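Local coordinates for protein formate dehydrogenase (Pyrobaculum aerophilum, PDB 1QP8) that probably works as an NAD(P)H-dependent 2-hydroxyacid dehydrogenase or glyoxylate/hydroxypyruvate reductase, and binds NADPH, at residues L51-V56 and I283-G288; E67-H72 and A295-Y300; Y98-Q103 and A201-F206; V192-L197 and L224-Q229; V236-G239 and K245-E248. One frame throughout, in Å; residues are numbered along the deposited sequence.

Contact 1: L51-V56 and I283-G288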
# COMPACT_ATOMS: atom_id res chain seq x y z
N LEU A 51 28.59 34.46 5.91
CA LEU A 51 27.70 33.44 5.37
C LEU A 51 26.53 34.18 4.75
O LEU A 51 25.95 35.08 5.37
CB LEU A 51 27.20 32.52 6.48
CG LEU A 51 26.22 31.40 6.10
CD1 LEU A 51 26.85 30.43 5.10
CD2 LEU A 51 25.83 30.66 7.38
N LYS A 52 26.20 33.82 3.51
CA LYS A 52 25.10 34.48 2.82
C LYS A 52 24.06 33.50 2.29
O LYS A 52 22.97 33.92 1.88
CB LYS A 52 25.66 35.33 1.69
CG LYS A 52 26.80 36.21 2.16
CD LYS A 52 27.34 37.10 1.06
CE LYS A 52 28.39 38.04 1.60
NZ LYS A 52 29.54 37.31 2.19
N PHE A 53 24.39 32.21 2.29
CA PHE A 53 23.47 31.19 1.81
C PHE A 53 23.65 29.90 2.60
O PHE A 53 24.76 29.56 2.97
CB PHE A 53 23.70 30.91 0.33
CG PHE A 53 22.76 29.88 -0.26
CD1 PHE A 53 21.41 30.16 -0.42
CD2 PHE A 53 23.23 28.63 -0.68
CE1 PHE A 53 20.54 29.23 -1.00
CE2 PHE A 53 22.37 27.70 -1.26
CZ PHE A 53 21.03 28.00 -1.42
N ILE A 54 22.56 29.19 2.87
CA ILE A 54 22.63 27.93 3.60
C ILE A 54 21.73 26.90 2.95
O ILE A 54 20.50 27.00 3.03
CB ILE A 54 22.20 28.09 5.07
CG1 ILE A 54 23.21 28.95 5.84
CG2 ILE A 54 22.10 26.73 5.73
CD1 ILE A 54 22.85 29.17 7.32
N GLN A 55 22.34 25.91 2.30
CA GLN A 55 21.60 24.85 1.65
C GLN A 55 21.49 23.69 2.61
O GLN A 55 22.51 23.15 3.05
CB GLN A 55 22.32 24.35 0.39
CG GLN A 55 21.62 23.16 -0.28
CD GLN A 55 20.25 23.53 -0.82
OE1 GLN A 55 20.13 24.40 -1.70
NE2 GLN A 55 19.20 22.89 -0.30
N VAL A 56 20.25 23.33 2.94
CA VAL A 56 20.01 22.22 3.85
C VAL A 56 19.68 20.97 3.04
O VAL A 56 18.98 21.04 2.04
CB VAL A 56 18.83 22.53 4.81
CG1 VAL A 56 18.70 21.40 5.84
CG2 VAL A 56 19.04 23.87 5.51
N ILE A 283 24.64 24.81 -6.55
CA ILE A 283 25.41 25.22 -7.71
C ILE A 283 24.67 26.26 -8.54
O ILE A 283 25.30 27.19 -9.07
CB ILE A 283 25.76 24.00 -8.58
CG1 ILE A 283 26.73 23.11 -7.81
CG2 ILE A 283 26.40 24.45 -9.88
CD1 ILE A 283 27.00 21.80 -8.48
N THR A 284 23.35 26.11 -8.67
CA THR A 284 22.60 27.10 -9.43
C THR A 284 22.64 28.41 -8.66
O THR A 284 22.59 29.49 -9.24
CB THR A 284 21.14 26.71 -9.70
OG1 THR A 284 20.28 27.76 -9.24
CG2 THR A 284 20.79 25.39 -9.05
N TYR A 285 22.74 28.32 -7.34
CA TYR A 285 22.85 29.53 -6.56
C TYR A 285 24.22 30.11 -6.90
O TYR A 285 24.36 31.29 -7.21
CB TYR A 285 22.81 29.23 -5.07
CG TYR A 285 23.40 30.36 -4.27
CD1 TYR A 285 22.65 31.50 -3.98
CD2 TYR A 285 24.73 30.32 -3.84
CE1 TYR A 285 23.21 32.57 -3.30
CE2 TYR A 285 25.29 31.37 -3.16
CZ TYR A 285 24.53 32.50 -2.89
OH TYR A 285 25.08 33.56 -2.21
N ALA A 286 25.24 29.26 -6.84
CA ALA A 286 26.61 29.67 -7.12
C ALA A 286 26.77 30.30 -8.50
O ALA A 286 27.48 31.29 -8.65
CB ALA A 286 27.54 28.47 -7.00
N THR A 287 26.12 29.73 -9.50
CA THR A 287 26.23 30.27 -10.84
C THR A 287 25.27 31.42 -11.14
O THR A 287 25.09 31.80 -12.30
CB THR A 287 26.03 29.15 -11.87
OG1 THR A 287 24.91 28.35 -11.50
CG2 THR A 287 27.26 28.29 -11.91
N GLY A 288 24.66 31.97 -10.09
CA GLY A 288 23.77 33.10 -10.26
C GLY A 288 22.33 32.85 -10.69
O GLY A 288 21.68 33.75 -11.21

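Contact 2: E67-H72 and A295-Y300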
# COMPACT_ATOMS: atom_id res chain seq x y z
N GLU A 67 16.79 31.47 15.23
CA GLU A 67 16.98 32.64 16.07
C GLU A 67 18.45 33.02 16.12
O GLU A 67 18.81 34.05 16.69
CB GLU A 67 16.43 32.40 17.49
CG GLU A 67 17.29 31.54 18.42
CD GLU A 67 17.19 30.05 18.14
OE1 GLU A 67 16.06 29.55 17.94
OE2 GLU A 67 18.24 29.37 18.13
N SER A 68 19.29 32.21 15.49
CA SER A 68 20.72 32.50 15.48
C SER A 68 21.25 32.71 14.07
O SER A 68 22.44 32.94 13.88
CB SER A 68 21.50 31.38 16.17
OG SER A 68 21.50 31.55 17.57
N ILE A 69 20.35 32.63 13.09
CA ILE A 69 20.71 32.83 11.69
C ILE A 69 20.42 34.28 11.32
O ILE A 69 19.26 34.68 11.28
CB ILE A 69 19.87 31.97 10.73
CG1 ILE A 69 20.11 30.49 10.99
CG2 ILE A 69 20.20 32.34 9.28
CD1 ILE A 69 19.12 29.59 10.28
N PRO A 70 21.46 35.06 11.03
CA PRO A 70 21.22 36.47 10.65
C PRO A 70 20.09 36.53 9.61
O PRO A 70 20.07 35.75 8.67
CB PRO A 70 22.57 36.89 10.09
CG PRO A 70 23.55 36.09 10.96
CD PRO A 70 22.89 34.73 11.03
N PRO A 71 19.14 37.45 9.78
CA PRO A 71 17.97 37.66 8.92
C PRO A 71 18.17 37.78 7.41
O PRO A 71 17.20 37.73 6.66
CB PRO A 71 17.35 38.93 9.50
CG PRO A 71 17.73 38.85 10.94
CD PRO A 71 19.17 38.43 10.88
N HIS A 72 19.41 37.91 6.97
CA HIS A 72 19.71 38.07 5.55
C HIS A 72 20.34 36.84 4.91
O HIS A 72 20.62 36.85 3.71
CB HIS A 72 20.69 39.21 5.38
CG HIS A 72 22.00 38.94 6.04
ND1 HIS A 72 22.33 39.43 7.29
CD2 HIS A 72 23.04 38.16 5.67
CE1 HIS A 72 23.50 38.96 7.66
NE2 HIS A 72 23.96 38.18 6.70
N ALA A 295 13.57 29.37 1.85
CA ALA A 295 12.69 29.45 3.01
C ALA A 295 12.19 30.86 3.25
O ALA A 295 12.91 31.85 3.03
CB ALA A 295 13.42 28.96 4.24
N LYS A 296 10.95 30.95 3.71
CA LYS A 296 10.33 32.22 4.05
C LYS A 296 10.53 32.29 5.57
O LYS A 296 9.81 31.65 6.33
CB LYS A 296 8.85 32.19 3.68
CG LYS A 296 8.09 33.43 4.02
CD LYS A 296 6.64 33.30 3.62
CE LYS A 296 5.83 34.47 4.15
NZ LYS A 296 4.42 34.46 3.67
N ARG A 297 11.52 33.06 6.01
CA ARG A 297 11.85 33.17 7.43
C ARG A 297 10.69 33.31 8.41
O ARG A 297 10.63 32.59 9.39
CB ARG A 297 12.83 34.33 7.64
CG ARG A 297 13.56 34.29 8.97
CD ARG A 297 14.38 35.55 9.17
NE ARG A 297 15.10 35.55 10.44
CZ ARG A 297 16.26 34.92 10.65
NH1 ARG A 297 16.84 34.25 9.67
NH2 ARG A 297 16.82 34.97 11.85
N GLU A 298 9.75 34.22 8.16
CA GLU A 298 8.65 34.38 9.11
C GLU A 298 7.82 33.13 9.37
O GLU A 298 7.12 33.06 10.37
CB GLU A 298 7.73 35.53 8.72
CG GLU A 298 6.85 35.27 7.53
CD GLU A 298 5.82 36.37 7.37
OE1 GLU A 298 5.04 36.34 6.39
OE2 GLU A 298 5.79 37.27 8.24
N ASP A 299 7.90 32.14 8.48
CA ASP A 299 7.17 30.90 8.69
C ASP A 299 7.72 30.23 9.94
O ASP A 299 7.04 29.42 10.56
CB ASP A 299 7.31 29.94 7.51
CG ASP A 299 6.36 30.27 6.38
OD1 ASP A 299 5.46 31.12 6.59
OD2 ASP A 299 6.49 29.66 5.29
N TYR A 300 8.95 30.57 10.31
CA TYR A 300 9.57 30.00 11.50
C TYR A 300 9.88 31.11 12.49
O TYR A 300 10.24 30.83 13.63
CB TYR A 300 10.87 29.27 11.15
CG TYR A 300 10.77 28.35 9.96
CD1 TYR A 300 10.82 28.85 8.66
CD2 TYR A 300 10.58 26.97 10.13
CE1 TYR A 300 10.68 28.02 7.57
CE2 TYR A 300 10.44 26.14 9.03
CZ TYR A 300 10.49 26.67 7.76
OH TYR A 300 10.34 25.85 6.66

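Contact 3: Y98-Q103 and A201-F206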
# COMPACT_ATOMS: atom_id res chain seq x y z
N TYR A 98 -4.90 -0.23 7.63
CA TYR A 98 -6.19 -0.02 6.97
C TYR A 98 -6.81 -1.30 6.44
O TYR A 98 -7.91 -1.65 6.82
CB TYR A 98 -6.06 0.97 5.82
CG TYR A 98 -7.39 1.53 5.36
CD1 TYR A 98 -7.98 2.60 6.03
CD2 TYR A 98 -8.04 1.00 4.25
CE1 TYR A 98 -9.19 3.12 5.61
CE2 TYR A 98 -9.26 1.51 3.82
CZ TYR A 98 -9.83 2.57 4.50
OH TYR A 98 -11.06 3.08 4.10
N LYS A 99 -6.11 -2.00 5.56
CA LYS A 99 -6.66 -3.23 5.03
C LYS A 99 -6.55 -4.37 6.06
O LYS A 99 -6.74 -5.55 5.73
CB LYS A 99 -5.94 -3.61 3.72
CG LYS A 99 -6.03 -2.54 2.65
CD LYS A 99 -7.45 -2.34 2.16
CE LYS A 99 -7.83 -3.39 1.13
NZ LYS A 99 -9.29 -3.32 0.77
N ARG A 100 -6.23 -3.99 7.30
CA ARG A 100 -6.12 -4.93 8.40
C ARG A 100 -5.09 -6.05 8.18
O ARG A 100 -5.24 -7.16 8.72
CB ARG A 100 -7.50 -5.55 8.65
CG ARG A 100 -8.68 -4.56 8.48
CD ARG A 100 -9.07 -3.85 9.77
NE ARG A 100 -8.88 -2.40 9.72
CZ ARG A 100 -9.82 -1.52 10.05
NH1 ARG A 100 -11.02 -1.93 10.45
NH2 ARG A 100 -9.56 -0.21 10.01
N ILE A 101 -4.05 -5.78 7.40
CA ILE A 101 -3.03 -6.79 7.16
C ILE A 101 -2.30 -7.16 8.45
O ILE A 101 -2.18 -8.35 8.81
CB ILE A 101 -1.99 -6.31 6.14
CG1 ILE A 101 -2.64 -6.01 4.79
CG2 ILE A 101 -0.90 -7.35 5.99
CD1 ILE A 101 -3.11 -7.25 4.05
N ILE A 102 -1.80 -6.15 9.16
CA ILE A 102 -1.07 -6.39 10.39
C ILE A 102 -1.91 -7.15 11.40
O ILE A 102 -1.44 -8.13 11.98
CB ILE A 102 -0.65 -5.09 11.07
CG1 ILE A 102 0.51 -4.44 10.33
CG2 ILE A 102 -0.21 -5.38 12.49
CD1 ILE A 102 0.92 -3.12 10.93
N GLN A 103 -3.14 -6.70 11.61
CA GLN A 103 -4.02 -7.35 12.57
C GLN A 103 -4.34 -8.81 12.21
O GLN A 103 -4.17 -9.70 13.05
CB GLN A 103 -5.31 -6.55 12.78
CG GLN A 103 -5.75 -5.69 11.62
CD GLN A 103 -5.00 -4.35 11.52
OE1 GLN A 103 -5.50 -3.31 11.94
NE2 GLN A 103 -3.80 -4.39 10.95
N ALA A 201 -13.87 9.21 11.62
CA ALA A 201 -14.66 8.04 11.97
C ALA A 201 -14.00 7.39 13.19
O ALA A 201 -12.78 7.44 13.33
CB ALA A 201 -14.67 7.08 10.81
N GLU A 202 -14.79 6.78 14.07
CA GLU A 202 -14.20 6.16 15.25
C GLU A 202 -13.36 4.97 14.84
O GLU A 202 -12.62 4.40 15.63
CB GLU A 202 -15.29 5.73 16.23
CG GLU A 202 -16.03 6.89 16.86
CD GLU A 202 -16.51 6.59 18.26
OE1 GLU A 202 -17.24 5.60 18.43
OE2 GLU A 202 -16.16 7.35 19.20
N ASP A 203 -13.46 4.64 13.56
CA ASP A 203 -12.76 3.52 12.97
C ASP A 203 -11.55 3.96 12.12
O ASP A 203 -10.81 3.13 11.59
CB ASP A 203 -13.77 2.76 12.11
CG ASP A 203 -13.14 1.66 11.34
OD1 ASP A 203 -12.60 0.73 11.98
OD2 ASP A 203 -13.19 1.72 10.09
N ALA A 204 -11.35 5.27 12.02
CA ALA A 204 -10.28 5.85 11.21
C ALA A 204 -8.83 5.47 11.50
O ALA A 204 -8.47 5.05 12.60
CB ALA A 204 -10.40 7.37 11.21
N VAL A 205 -8.02 5.68 10.47
CA VAL A 205 -6.59 5.42 10.45
C VAL A 205 -5.90 6.74 10.14
O VAL A 205 -6.01 7.23 9.02
CB VAL A 205 -6.24 4.48 9.29
CG1 VAL A 205 -4.73 4.40 9.13
CG2 VAL A 205 -6.85 3.12 9.52
N PHE A 206 -5.17 7.30 11.09
CA PHE A 206 -4.47 8.56 10.85
C PHE A 206 -3.00 8.29 10.62
O PHE A 206 -2.31 7.81 11.51
CB PHE A 206 -4.61 9.48 12.06
CG PHE A 206 -4.08 10.85 11.83
CD1 PHE A 206 -4.93 11.90 11.51
CD2 PHE A 206 -2.71 11.10 11.92
CE1 PHE A 206 -4.43 13.18 11.26
CE2 PHE A 206 -2.20 12.38 11.68
CZ PHE A 206 -3.06 13.42 11.35

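Contact 4: V192-L197 and L224-Q229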
# COMPACT_ATOMS: atom_id res chain seq x y z
N VAL A 192 -3.36 20.16 14.35
CA VAL A 192 -4.36 19.10 14.49
C VAL A 192 -4.52 18.83 15.97
O VAL A 192 -3.53 18.54 16.65
CB VAL A 192 -3.92 17.79 13.83
CG1 VAL A 192 -4.88 16.70 14.18
CG2 VAL A 192 -3.83 17.96 12.32
N LYS A 193 -5.75 18.94 16.47
CA LYS A 193 -6.01 18.71 17.88
C LYS A 193 -7.09 17.65 18.12
O LYS A 193 -7.84 17.30 17.20
CB LYS A 193 -6.39 20.01 18.58
CG LYS A 193 -5.34 21.10 18.42
CD LYS A 193 -5.40 22.14 19.53
N TYR A 194 -7.14 17.14 19.35
CA TYR A 194 -8.11 16.12 19.73
C TYR A 194 -9.46 16.34 19.05
O TYR A 194 -9.99 15.46 18.38
CB TYR A 194 -8.29 16.10 21.25
CG TYR A 194 -9.39 15.16 21.66
CD1 TYR A 194 -9.22 13.78 21.61
CD2 TYR A 194 -10.65 15.65 21.99
CE1 TYR A 194 -10.26 12.91 21.87
CE2 TYR A 194 -11.71 14.79 22.25
CZ TYR A 194 -11.51 13.43 22.19
OH TYR A 194 -12.57 12.59 22.44
N GLN A 195 -10.00 17.53 19.26
CA GLN A 195 -11.28 17.93 18.70
C GLN A 195 -11.35 17.66 17.21
O GLN A 195 -12.36 17.15 16.71
CB GLN A 195 -11.49 19.41 18.99
CG GLN A 195 -10.17 20.14 19.19
CD GLN A 195 -10.34 21.49 19.85
OE1 GLN A 195 -10.99 22.38 19.30
NE2 GLN A 195 -9.76 21.65 21.03
N HIS A 196 -10.28 17.98 16.49
CA HIS A 196 -10.24 17.77 15.04
C HIS A 196 -10.18 16.29 14.73
O HIS A 196 -10.98 15.78 13.93
CB HIS A 196 -9.05 18.50 14.44
CG HIS A 196 -8.88 19.89 14.95
ND1 HIS A 196 -8.10 20.19 16.05
CD2 HIS A 196 -9.43 21.06 14.55
CE1 HIS A 196 -8.18 21.49 16.30
NE2 HIS A 196 -8.98 22.04 15.41
N LEU A 197 -9.25 15.59 15.36
CA LEU A 197 -9.09 14.16 15.17
C LEU A 197 -10.43 13.46 15.40
O LEU A 197 -10.84 12.60 14.62
CB LEU A 197 -8.07 13.61 16.16
CG LEU A 197 -6.61 14.02 16.01
CD1 LEU A 197 -5.80 13.55 17.22
CD2 LEU A 197 -6.06 13.41 14.73
N LEU A 224 -6.62 7.98 21.13
CA LEU A 224 -6.19 6.60 21.00
C LEU A 224 -6.73 5.81 22.17
O LEU A 224 -7.16 4.67 21.98
CB LEU A 224 -4.67 6.49 20.97
CG LEU A 224 -4.09 6.64 19.57
CD1 LEU A 224 -2.58 6.85 19.67
CD2 LEU A 224 -4.44 5.42 18.77
N LYS A 225 -6.72 6.40 23.36
CA LYS A 225 -7.23 5.72 24.55
C LYS A 225 -8.75 5.65 24.60
O LYS A 225 -9.31 4.95 25.44
CB LYS A 225 -6.75 6.41 25.82
CG LYS A 225 -5.31 6.13 26.18
CD LYS A 225 -4.85 7.09 27.26
CE LYS A 225 -3.40 6.84 27.63
NZ LYS A 225 -2.82 7.97 28.43
N GLU A 226 -9.42 6.38 23.71
CA GLU A 226 -10.88 6.37 23.68
C GLU A 226 -11.42 5.51 22.56
O GLU A 226 -12.39 4.78 22.74
CB GLU A 226 -11.44 7.78 23.49
CG GLU A 226 -11.01 8.80 24.52
CD GLU A 226 -11.80 10.08 24.37
OE1 GLU A 226 -12.30 10.32 23.25
OE2 GLU A 226 -11.90 10.84 25.36
N ARG A 227 -10.80 5.59 21.39
CA ARG A 227 -11.27 4.82 20.26
C ARG A 227 -10.31 3.69 19.91
O ARG A 227 -9.32 3.88 19.21
CB ARG A 227 -11.53 5.75 19.07
CG ARG A 227 -12.68 6.72 19.38
CD ARG A 227 -12.50 8.14 18.85
NE ARG A 227 -13.04 8.31 17.50
CZ ARG A 227 -13.54 9.45 17.04
NH1 ARG A 227 -13.57 10.53 17.80
NH2 ARG A 227 -14.01 9.50 15.80
N PRO A 228 -10.60 2.48 20.42
CA PRO A 228 -9.77 1.31 20.17
C PRO A 228 -9.58 1.01 18.67
O PRO A 228 -8.52 0.55 18.25
CB PRO A 228 -10.52 0.20 20.90
CG PRO A 228 -11.14 0.93 22.06
CD PRO A 228 -11.67 2.18 21.39
N GLN A 229 -10.60 1.29 17.87
CA GLN A 229 -10.54 1.06 16.44
C GLN A 229 -9.78 2.18 15.73
O GLN A 229 -9.41 2.06 14.56
CB GLN A 229 -11.96 1.00 15.87
CG GLN A 229 -12.88 0.09 16.64
CD GLN A 229 -12.52 -1.37 16.49
OE1 GLN A 229 -12.62 -1.94 15.40
NE2 GLN A 229 -12.08 -1.98 17.59

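Contact 5: V236-G239 and K245-E248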
# COMPACT_ATOMS: atom_id res chain seq x y z
N VAL A 236 7.11 9.44 12.35
CA VAL A 236 7.76 10.56 13.01
C VAL A 236 7.23 10.77 14.41
O VAL A 236 6.05 10.56 14.67
CB VAL A 236 7.56 11.84 12.21
CG1 VAL A 236 8.58 12.88 12.64
CG2 VAL A 236 7.69 11.53 10.75
N TRP A 237 8.08 11.21 15.32
CA TRP A 237 7.63 11.36 16.69
C TRP A 237 8.05 12.60 17.43
O TRP A 237 9.04 13.24 17.07
CB TRP A 237 8.08 10.14 17.48
CG TRP A 237 7.60 8.90 16.85
CD1 TRP A 237 8.18 8.21 15.81
CD2 TRP A 237 6.35 8.26 17.12
NE1 TRP A 237 7.35 7.18 15.42
CE2 TRP A 237 6.23 7.19 16.20
CE3 TRP A 237 5.32 8.49 18.05
CZ2 TRP A 237 5.11 6.35 16.19
CZ3 TRP A 237 4.22 7.65 18.03
CH2 TRP A 237 4.12 6.60 17.10
N TRP A 238 7.30 12.94 18.47
CA TRP A 238 7.60 14.11 19.28
C TRP A 238 8.98 13.95 19.90
O TRP A 238 9.71 14.93 20.06
CB TRP A 238 6.55 14.29 20.37
CG TRP A 238 5.20 14.53 19.79
CD1 TRP A 238 4.68 15.72 19.39
CD2 TRP A 238 4.25 13.53 19.43
NE1 TRP A 238 3.45 15.53 18.80
CE2 TRP A 238 3.16 14.19 18.81
CE3 TRP A 238 4.20 12.13 19.57
CZ2 TRP A 238 2.04 13.51 18.33
CZ3 TRP A 238 3.08 11.45 19.09
CH2 TRP A 238 2.02 12.14 18.47
N GLY A 239 9.34 12.72 20.22
CA GLY A 239 10.64 12.47 20.80
C GLY A 239 11.76 12.80 19.83
O GLY A 239 12.93 12.80 20.21
N LYS A 245 11.08 8.35 24.55
CA LYS A 245 10.15 9.31 25.11
C LYS A 245 8.70 9.07 24.71
O LYS A 245 7.79 9.41 25.47
CB LYS A 245 10.56 10.72 24.73
CG LYS A 245 11.88 11.14 25.32
CD LYS A 245 12.25 12.53 24.84
CE LYS A 245 13.65 12.92 25.30
NZ LYS A 245 14.13 14.22 24.73
N ASP A 246 8.49 8.49 23.53
CA ASP A 246 7.14 8.22 23.04
C ASP A 246 6.75 6.74 23.18
O ASP A 246 5.79 6.27 22.56
CB ASP A 246 7.03 8.64 21.58
CG ASP A 246 7.06 10.15 21.41
OD1 ASP A 246 6.55 10.84 22.30
OD2 ASP A 246 7.57 10.65 20.37
N ALA A 247 7.48 6.02 24.02
CA ALA A 247 7.22 4.62 24.24
C ALA A 247 5.79 4.34 24.69
O ALA A 247 5.25 3.26 24.42
CB ALA A 247 8.18 4.09 25.27
N GLU A 248 5.17 5.28 25.39
CA GLU A 248 3.81 5.04 25.82
C GLU A 248 2.86 4.88 24.64
O GLU A 248 1.74 4.39 24.80
CB GLU A 248 3.31 6.15 26.72
CG GLU A 248 3.43 7.54 26.16
CD GLU A 248 3.14 8.57 27.23
OE1 GLU A 248 1.98 8.67 27.67
OE2 GLU A 248 4.08 9.28 27.65

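Contact 1: L51-V56 and I283-G288
A face-to-face aromatic stack between Phe53, just ahead of strand 54-55, and Tyr285, in the last turn of helix 268-286, ties that helix to the domain built from the early part of the chain. The planes are only 6° apart and the ring centroids 4.2 Å from each other. The two side chains run past one another in opposite directions, which brings CG of each residue over the centre of the other's ring. With CG anti to the backbone N (chi1 160°), Tyr285 lays its ring flat on that of Phe53. Phe53 also sets its CB over the phenol face, a CH-pi contact 4.0 Å from the centroid and 21° off the ring normal. Leu282 and Ala76 pack on Phe53, and Pro291 touches Tyr285. Replacing Tyr285 by alanine is likely to open a gap over the Phe53 face and leave that ring freer to turn. One turn further on, the helix ends in a Schellman motif whose C-prime residue is Gly288, with Gly288 N bonded to Tyr285 O. At the outer margin Lys52 turns its amine to Glu33 and the carbonyl of Arg50, while its CB lies 4.3 Å from Tyr285 OH.

Contact 2: E67-H72 and A295-Y300
Arg297 reaches across from the tail after helix 268-286 to the carbonyl of Ile69, in the loop before strand 75-76; close by, Ala295 is bonded to Val75 through the backbone. The close part of the contact lies at the end of the arginine. Arg297 NH2 donates to Ile69 O, nearly along the C=O axis, with the oxygen tilted 27° from the guanidinium plane; the modelled 2.5 Å between these two atoms is shorter than this resolution can support. NH1 of Arg297 adds a weak bond to the same Ile69 O at 2.9 Å, making a forked grip on one acceptor. Ile69, buried against Leu45 of helix 42-47, brings its CG2 to 3.9 Å from Arg297 NH1. Over one guanidinium face sits the backbone of Pro71, its CA 3.7 Å from Arg297 CZ. CG of Arg297 is anti to the backbone N (chi1 -162°) and the chain stays extended to NE, which carries the guanidinium to the Ile69 carbonyl. The other side is looser: Pro71 is exposed, its CG 4.1 Å from Arg297 NH2. A leucine at Arg297 would probably leave the Ile69 carbonyl without its two donors and uncover the Pro71 backbone. Here a cation is held by a neutral carbonyl, whose oxygen it is likely to polarise.

Contact 3: Y98-Q103 and A201-F206
Arg100, in the N-cap position of helix 101-109, leans over to Asp203, in the type I turn 201-204, and Val205, which opens strand 205-208. From CB the chain sets out with CG anti to the carbonyl carbon (chi1 -38°), then bends at chi2 and chi3, touching Pro120. NE is taken by the carbonyl of Pro97, at the end of the preceding helix, and this bond helps to fix the turn of the guanidinium. Beyond CZ, NH1 makes a salt bridge with Asp203 OD1 at 3.5 Å; as a hydrogen bond it is weak. NH2 also lies near that acid and comes to 4.3 Å from Val205 CG2. Guanidinium and carboxylate stand 75° apart, so they do not form a flat paired bridge, and Asp203 OD2 has a second arginine, Arg176. Beside the charges, Val205 CG2 meets the ring edge of Tyr98 at CD1, 3.7 Å away, while the phenol OH is bonded to Leu121 O. Lys99, next in the chain, bridges to Glu88 of the second subunit. The contact sets the junction of helices 83-98 and 101-109 against strand 205-208 of the parallel sheet of the Rossmann-type domain, beside the dimer interface.

Contact 4: V192-L197 and L224-Q229
The phenol of Tyr194 and the carboxylate of Glu226 meet in a single direct contact at the protein surface. Tyr194 OH donates to Glu226 OE1 at 2.4 Å, a value too short to interpret closely at 2.8 Å resolution. The oxygen comes in at the edge of the ring, close to its plane, and OE1 is also 3.6 Å from Tyr194 CE1. The side chains cross at about a right angle, and the carboxylate plane stands 86° to the ring. Tyr194 points its ring toward the neighbouring helix with CG anti to the backbone N (chi1 174°), and Glu226 answers with a chain extended beyond CG.

Around this pair lies Arg222, one turn earlier in helix 217-226: it makes a cation-pi contact with the Tyr194 ring and a long, weak ion pair with Glu226 OE2. Ile223 packs against both Tyr194 and Leu197, and Arg227 fastens the same two elements through a bond from NH1 to Ala198 O. Further out, the start of helix 194-197 is held by Lys193 N, which bonds to His196 ND1 at 2.7 Å. Both helices belong to the Rossmann-type domain, one just before strand 205-208 and the other just after it. Phenol and Arg222 would probably favour the charged form of this exposed carboxylate, though the ion pair is long and weak and the bond length doubtful.

Contact 5: V236-G239 and K245-E248
Lys245 opens the contact with its aliphatic base, CB lying 4.3 Å from Gly239 CA, while its amine makes a long, weak ion pair with Asp242. Asp246 follows and does most of the work. Its CG is anti to the carbonyl carbon (chi1 -70°), and the carboxylate is directed at the loop after strand 231-234. Gly239 N donates to Asp246 OD2 at 2.7 Å, with an N-H...O angle of 161°, approaching from above the carboxylate plane. The same OD2 lies beside Trp237 CB and near Trp238 N, although the angle at that amide is too poor for a hydrogen bond.

Two indoles lie along the loop-facing side of the acid. Trp238 offers its ring edge, with CE3 3.8 Å from Asp246 OD2 and the ring and carboxylate planes 89° apart; CE3 of Trp237 is 3.9 Å from Asp246 CB. Each indole is anchored through NE1, Trp237 to Thr258 O and Trp238 to Leu215 O. Asp246 stands at the N-cap of helix 247-250 but makes no capping bond, its OD1 going instead to a salt bridge with Arg217. Ala247 then packs on Tyr113 of the second subunit, and Glu248 gives Arg217 a second acid. Val236, at the other end of the loop, touches the bound NADPH. The buried Asp246 thus has an amide on one oxygen and a guanidinium on the other, which would favour its ionised form and tie the loop to helix 217-226.

In the fold
Contacts 1 and 2 lie at one end of the molecule, on the same side of the chain's centre, their own centres 16 Å apart, and cross along the sequence: each joins an early segment to one near the C-terminus, so the chain returns to the domain where it began. Contacts 3, 4 and 5 all fall between those ends, in the NADPH-binding Rossmann-type domain. Contacts 3 and 4 touch, 13 Å between centres, around strand 205-208, which lies between helices 194-197 and 217-226 in sequence; contact 5 follows after strand 231-234 of the same six-stranded parallel sheet. Contacts 1 and 3 lie 44 Å apart on opposite sides of the chain's centre, consistent with the two-domain build of this family.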